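Local coordinates for O-phospho-L-seryl-tRNA:Cys-tRNA synthase (Methanocaldococcus jannaschii DSM 2661, PDB 5X6B), which probably converts O-phosphoseryl-tRNA(Cys) to cysteinyl-tRNA(Cys), with pyridoxal phosphate as its cofactor, at residues 142-147 with 164-169; 199-204 with 226-231. All blocks are in the same frame, centred on the assembly; numbering follows the deposited sequence.

Contact 1 (142-147 with 164-169); sequences LDKNAH and VGYEEE
Asn145 and Tyr166 each carry CG beside the backbone N, anti to the carbonyl carbon (chi1 -84° and -64°), and this brings the amide and the phenol together. Tyr166 OH donates to Asn145 OD1 at 2.8 Å. The oxygen sits at the ring edge, near the ring plane, while the amide and ring planes are turned 66° apart. The two side chains cross at about a right angle. The other end of this amide is also held, because Asn145 ND2 donates to the carbonyl of Tyr173. The ring of Tyr173 also meets Tyr166 edge-to-face. Lys144 runs across Tyr166 with its aliphatic chain. Its CD lies 4.0 Å from Tyr166 CE2, and its CE lies 3.8 Å from Gly165 CA. The strands themselves join as a parallel pair at Asp143 and Val164. Val164 N donates to Leu142 O at 2.7 Å, and Lys144 N gives only a weak bond to Val164 O at 2.9 Å. A type I turn from Asp143 to Ala146 then leads the chain away. Past the backbone pairing, the hydrogen bond from phenol to amide ties this turn to the end of strand 160-166, and the bonds at both ends of the Asn145 amide are likely to fix its flip.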
loop_
_atom_site.group_PDB
_atom_site.type_symbol
_atom_site.label_atom_id
_atom_site.label_comp_id
_atom_site.label_asym_id
_atom_site.label_seq_id
_atom_site.Cartn_x
_atom_site.Cartn_y
_atom_site.Cartn_z
ATOM N N LEU B 142 8.655 13.023 28.333
ATOM C CA LEU B 142 9.039 11.805 27.625
ATOM C C LEU B 142 10.380 11.262 28.111
ATOM O O LEU B 142 11.154 11.980 28.745
ATOM C CB LEU B 142 9.093 12.060 26.114
ATOM C CG LEU B 142 9.794 13.321 25.579
ATOM C CD1 LEU B 142 11.313 13.195 25.566
ATOM C CD2 LEU B 142 9.296 13.659 24.183
ATOM N N ASP B 143 10.657 9.997 27.802
ATOM C CA ASP B 143 11.928 9.374 28.173
ATOM C C ASP B 143 13.080 9.930 27.340
ATOM O O ASP B 143 12.868 10.485 26.271
ATOM C CB ASP B 143 11.856 7.850 28.017
ATOM C CG ASP B 143 11.504 7.420 26.601
ATOM O OD1 ASP B 143 10.780 8.160 25.906
ATOM O OD2 ASP B 143 11.961 6.340 26.178
ATOM N N LYS B 144 14.303 9.767 27.827
ATOM C CA LYS B 144 15.476 10.281 27.129
ATOM C C LYS B 144 15.845 9.429 25.919
ATOM O O LYS B 144 16.673 9.829 25.100
ATOM C CB LYS B 144 16.666 10.375 28.089
ATOM C CG LYS B 144 17.234 11.776 28.207
ATOM C CD LYS B 144 18.443 11.839 29.127
ATOM C CE LYS B 144 18.143 12.714 30.340
ATOM N NZ LYS B 144 19.368 13.110 31.093
ATOM N N ASN B 145 15.226 8.257 25.809
ATOM C CA ASN B 145 15.462 7.364 24.677
ATOM C C ASN B 145 14.480 7.595 23.538
ATOM O O ASN B 145 14.438 6.824 22.576
ATOM C CB ASN B 145 15.374 5.901 25.113
ATOM C CG ASN B 145 16.666 5.381 25.686
ATOM O OD1 ASN B 145 17.713 6.026 25.588
ATOM N ND2 ASN B 145 16.609 4.186 26.266
ATOM N N ALA B 146 13.686 8.653 23.652
ATOM C CA ALA B 146 12.605 8.897 22.705
ATOM C C ALA B 146 13.114 9.130 21.286
ATOM O O ALA B 146 14.189 9.701 21.075
ATOM C CB ALA B 146 11.761 10.078 23.164
ATOM N N HIS B 147 12.326 8.666 20.321
ATOM C CA HIS B 147 12.620 8.842 18.905
ATOM C C HIS B 147 12.551 10.318 18.534
ATOM O O HIS B 147 11.706 11.049 19.055
ATOM C CB HIS B 147 11.638 8.031 18.060
ATOM C CG HIS B 147 12.057 7.865 16.634
ATOM N ND1 HIS B 147 11.518 8.601 15.608
ATOM C CD2 HIS B 147 12.971 7.037 16.064
ATOM C CE1 HIS B 147 12.076 8.239 14.464
ATOM N NE2 HIS B 147 12.962 7.294 14.718
ATOM N N VAL B 164 12.754 12.394 30.862
ATOM C CA VAL B 164 12.929 11.497 31.998
ATOM C C VAL B 164 14.195 10.675 31.785
ATOM O O VAL B 164 14.358 10.036 30.750
ATOM C CB VAL B 164 11.725 10.560 32.184
ATOM C CG1 VAL B 164 12.030 9.511 33.236
ATOM C CG2 VAL B 164 10.487 11.358 32.556
ATOM N N GLY B 165 15.090 10.698 32.765
ATOM C CA GLY B 165 16.424 10.153 32.592
ATOM C C GLY B 165 16.587 8.661 32.824
ATOM O O GLY B 165 15.617 7.925 33.016
ATOM N N TYR B 166 17.842 8.227 32.812
ATOM C CA TYR B 166 18.187 6.821 32.942
ATOM C C TYR B 166 18.194 6.312 34.379
ATOM O O TYR B 166 18.600 7.015 35.302
ATOM C CB TYR B 166 19.561 6.564 32.323
ATOM C CG TYR B 166 19.617 6.815 30.839
ATOM C CD1 TYR B 166 19.134 5.874 29.937
ATOM C CD2 TYR B 166 20.154 7.992 30.335
ATOM C CE1 TYR B 166 19.184 6.099 28.578
ATOM C CE2 TYR B 166 20.209 8.226 28.976
ATOM C CZ TYR B 166 19.724 7.277 28.102
ATOM O OH TYR B 166 19.782 7.512 26.748
ATOM N N GLU B 167 17.737 5.078 34.546
ATOM C CA GLU B 167 17.944 4.317 35.770
ATOM C C GLU B 167 19.400 3.871 35.794
ATOM O O GLU B 167 19.973 3.593 36.842
ATOM C CB GLU B 167 16.991 3.122 35.817
ATOM C CG GLU B 167 17.024 2.303 37.087
ATOM C CD GLU B 167 15.883 1.301 37.142
ATOM O OE1 GLU B 167 14.957 1.416 36.310
ATOM O OE2 GLU B 167 15.911 0.400 38.007
ATOM N N GLU B 168 19.978 3.809 34.599
ATOM C CA GLU B 168 21.393 3.544 34.384
ATOM C C GLU B 168 21.712 3.850 32.937
ATOM O O GLU B 168 20.962 3.457 32.048
ATOM C CB GLU B 168 21.758 2.095 34.688
ATOM C CG GLU B 168 23.178 1.743 34.259
ATOM C CD GLU B 168 23.497 0.273 34.419
ATOM O OE1 GLU B 168 22.559 -0.519 34.646
ATOM O OE2 GLU B 168 24.687 -0.090 34.323
ATOM N N GLU B 169 22.810 4.554 32.689
ATOM C CA GLU B 169 23.206 4.821 31.316
ATOM C C GLU B 169 24.010 3.633 30.792
ATOM O O GLU B 169 23.456 2.546 30.627
ATOM C CB GLU B 169 23.987 6.130 31.217
ATOM C CG GLU B 169 23.239 7.314 31.830
ATOM C CD GLU B 169 23.516 8.630 31.121
ATOM O OE1 GLU B 169 24.028 8.593 29.982
ATOM O OE2 GLU B 169 23.235 9.701 31.708
#

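Contact 2 (199-204 with 226-231); sequences LTHVDG and FLLNCA
Leu199 O accepts the backbone N-H of Asn229 at 2.9 Å, the shortest polar bond between the two strands. Leu199 N donates in turn to Leu227 O at 3.1 Å, and His201 N donates to Asn229 O. This alternation is that of parallel strands, with Leu199 beside Leu228 and Thr200 beside Asn229. Leu199 and Leu228 lie side by side on one face of the sheet and point the same way. Leu199 CD2 meets Leu228 CD1 at 3.9 Å. Leu199 CB comes up to the edge of the Phe226 ring, 3.6 Å from CE1 and in the ring plane. Helix 212-221 covers this face. With CG anti to the backbone N (chi1 -160°), the His201 ring is laid beside Leu228. Leu228 CD2 stands over one face of the imidazole in a CH-pi contact, 4.2 Å from the ring centroid, and Leu228 CD1 packs on His201 CB at 3.6 Å. Cys230 SG approaches the same ring obliquely, and Thr233 OG1 hydrogen-bonds His201 ND1. With an alanine here in place of Leu228, that imidazole face is likely to lose its cover and a gap to open beside Leu199. On the other face, Asn229 lies alongside Thr200, with Asn229 CB 3.9 Å from Thr200 CA. Asn229 OD1 accepts from Ala231 N at 3.2 Å in an Asx turn, the donor standing above the amide plane. The same side chain uses ND2 to hydrogen-bond the pyridine nitrogen N1 of the pyridoxal phosphate carried by the modified lysine at position 255. This is the cofactor site of the fold type I pyridoxal phosphate enzymes; most of them meet that nitrogen with an aspartate, and here it is Asn229.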
loop_
_atom_site.group_PDB
_atom_site.type_symbol
_atom_site.label_atom_id
_atom_site.label_comp_id
_atom_site.label_asym_id
_atom_site.label_seq_id
_atom_site.Cartn_x
_atom_site.Cartn_y
_atom_site.Cartn_z
ATOM N N LEU B 199 5.760 7.732 26.536
ATOM C CA LEU B 199 6.740 6.675 26.768
ATOM C C LEU B 199 7.058 5.909 25.485
ATOM O O LEU B 199 6.179 5.290 24.883
ATOM C CB LEU B 199 6.247 5.701 27.842
ATOM C CG LEU B 199 7.140 4.476 28.078
ATOM C CD1 LEU B 199 8.534 4.889 28.542
ATOM C CD2 LEU B 199 6.499 3.516 29.068
ATOM N N THR B 200 8.317 5.967 25.065
ATOM C CA THR B 200 8.779 5.164 23.946
ATOM C C THR B 200 8.847 3.711 24.397
ATOM O O THR B 200 9.786 3.320 25.095
ATOM C CB THR B 200 10.154 5.626 23.443
ATOM O OG1 THR B 200 10.091 7.012 23.094
ATOM C CG2 THR B 200 10.565 4.832 22.222
ATOM N N HIS B 201 7.848 2.922 24.007
ATOM C CA HIS B 201 7.690 1.558 24.519
ATOM C C HIS B 201 8.923 0.695 24.268
ATOM O O HIS B 201 9.355 -0.052 25.146
ATOM C CB HIS B 201 6.464 0.896 23.900
ATOM C CG HIS B 201 5.954 -0.271 24.680
ATOM N ND1 HIS B 201 4.902 -1.051 24.251
ATOM C CD2 HIS B 201 6.347 -0.790 25.867
ATOM C CE1 HIS B 201 4.671 -2.003 25.138
ATOM N NE2 HIS B 201 5.535 -1.866 26.129
ATOM N N VAL B 202 9.472 0.801 23.063
ATOM C CA VAL B 202 10.800 0.283 22.761
ATOM C C VAL B 202 11.555 1.359 21.983
ATOM O O VAL B 202 11.117 1.786 20.913
ATOM C CB VAL B 202 10.751 -1.041 21.948
ATOM C CG1 VAL B 202 12.096 -1.328 21.299
ATOM C CG2 VAL B 202 10.349 -2.203 22.834
ATOM N N ASP B 203 12.674 1.821 22.532
ATOM C CA ASP B 203 13.476 2.821 21.840
ATOM C C ASP B 203 14.142 2.215 20.617
ATOM O O ASP B 203 14.323 0.999 20.541
ATOM C CB ASP B 203 14.542 3.420 22.753
ATOM C CG ASP B 203 15.485 2.378 23.303
ATOM O OD1 ASP B 203 15.005 1.381 23.894
ATOM O OD2 ASP B 203 16.708 2.539 23.104
ATOM N N GLY B 204 14.525 3.074 19.678
ATOM C CA GLY B 204 15.102 2.636 18.423
ATOM C C GLY B 204 16.612 2.707 18.380
ATOM O O GLY B 204 17.214 2.589 17.314
ATOM N N PHE B 226 -1.704 10.050 28.792
ATOM C CA PHE B 226 -0.562 9.174 28.557
ATOM C C PHE B 226 -0.584 8.586 27.142
ATOM O O PHE B 226 -1.493 7.833 26.774
ATOM C CB PHE B 226 -0.542 8.058 29.611
ATOM C CG PHE B 226 0.577 7.058 29.443
ATOM C CD1 PHE B 226 1.856 7.467 29.100
ATOM C CD2 PHE B 226 0.355 5.708 29.682
ATOM C CE1 PHE B 226 2.884 6.547 28.961
ATOM C CE2 PHE B 226 1.381 4.784 29.553
ATOM C CZ PHE B 226 2.647 5.204 29.192
ATOM N N LEU B 227 0.422 8.954 26.352
ATOM C CA LEU B 227 0.616 8.380 25.025
ATOM C C LEU B 227 1.772 7.386 25.029
ATOM O O LEU B 227 2.913 7.743 25.331
ATOM C CB LEU B 227 0.878 9.477 23.990
ATOM C CG LEU B 227 1.515 9.014 22.675
ATOM C CD1 LEU B 227 0.570 8.126 21.889
ATOM C CD2 LEU B 227 1.955 10.202 21.838
ATOM N N LEU B 228 1.469 6.137 24.694
ATOM C CA LEU B 228 2.492 5.100 24.585
ATOM C C LEU B 228 2.925 4.936 23.130
ATOM O O LEU B 228 2.126 4.535 22.279
ATOM C CB LEU B 228 1.970 3.776 25.147
ATOM C CG LEU B 228 2.912 2.569 25.141
ATOM C CD1 LEU B 228 4.171 2.834 25.952
ATOM C CD2 LEU B 228 2.189 1.338 25.654
ATOM N N ASN B 229 4.178 5.270 22.841
ATOM C CA ASN B 229 4.703 5.121 21.486
ATOM C C ASN B 229 4.998 3.665 21.175
ATOM O O ASN B 229 6.087 3.166 21.455
ATOM C CB ASN B 229 5.969 5.950 21.287
ATOM C CG ASN B 229 6.496 5.869 19.868
ATOM O OD1 ASN B 229 5.812 5.384 18.969
ATOM N ND2 ASN B 229 7.721 6.339 19.659
ATOM N N CYS B 230 4.025 2.990 20.579
ATOM C CA CYS B 230 4.159 1.579 20.283
ATOM C C CYS B 230 4.710 1.308 18.889
ATOM O O CYS B 230 4.521 0.222 18.337
ATOM C CB CYS B 230 2.819 0.889 20.456
ATOM S SG CYS B 230 2.342 0.735 22.175
ATOM N N ALA B 231 5.377 2.304 18.317
ATOM C CA ALA B 231 6.257 2.044 17.195
ATOM C C ALA B 231 7.253 1.024 17.712
ATOM O O ALA B 231 7.745 1.174 18.829
ATOM C CB ALA B 231 6.953 3.311 16.723
#

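How the contacts relate
From the N terminus, the chain first runs along strand 139-143 into segment 142-147. Helix 148-156 then carries it to strand 160-166, and contact 1 closes this beta-alpha-beta unit at the strand that is outermost within this chain. After helix 179-188, strand 194-200 enters on the inner flank of strand 139-143. Helix 212-221 leads on to strand 226-229, where contact 2 closes a second such unit. The loops follow in series; they neither nest nor cross. The contacts, 11 Å apart between centres, meet where Asp143 OD1 and Thr200 OG1 lie 3.1 Å apart, probably hydrogen-bonded. Together they tie four neighbouring parallel strands, from the edge inward.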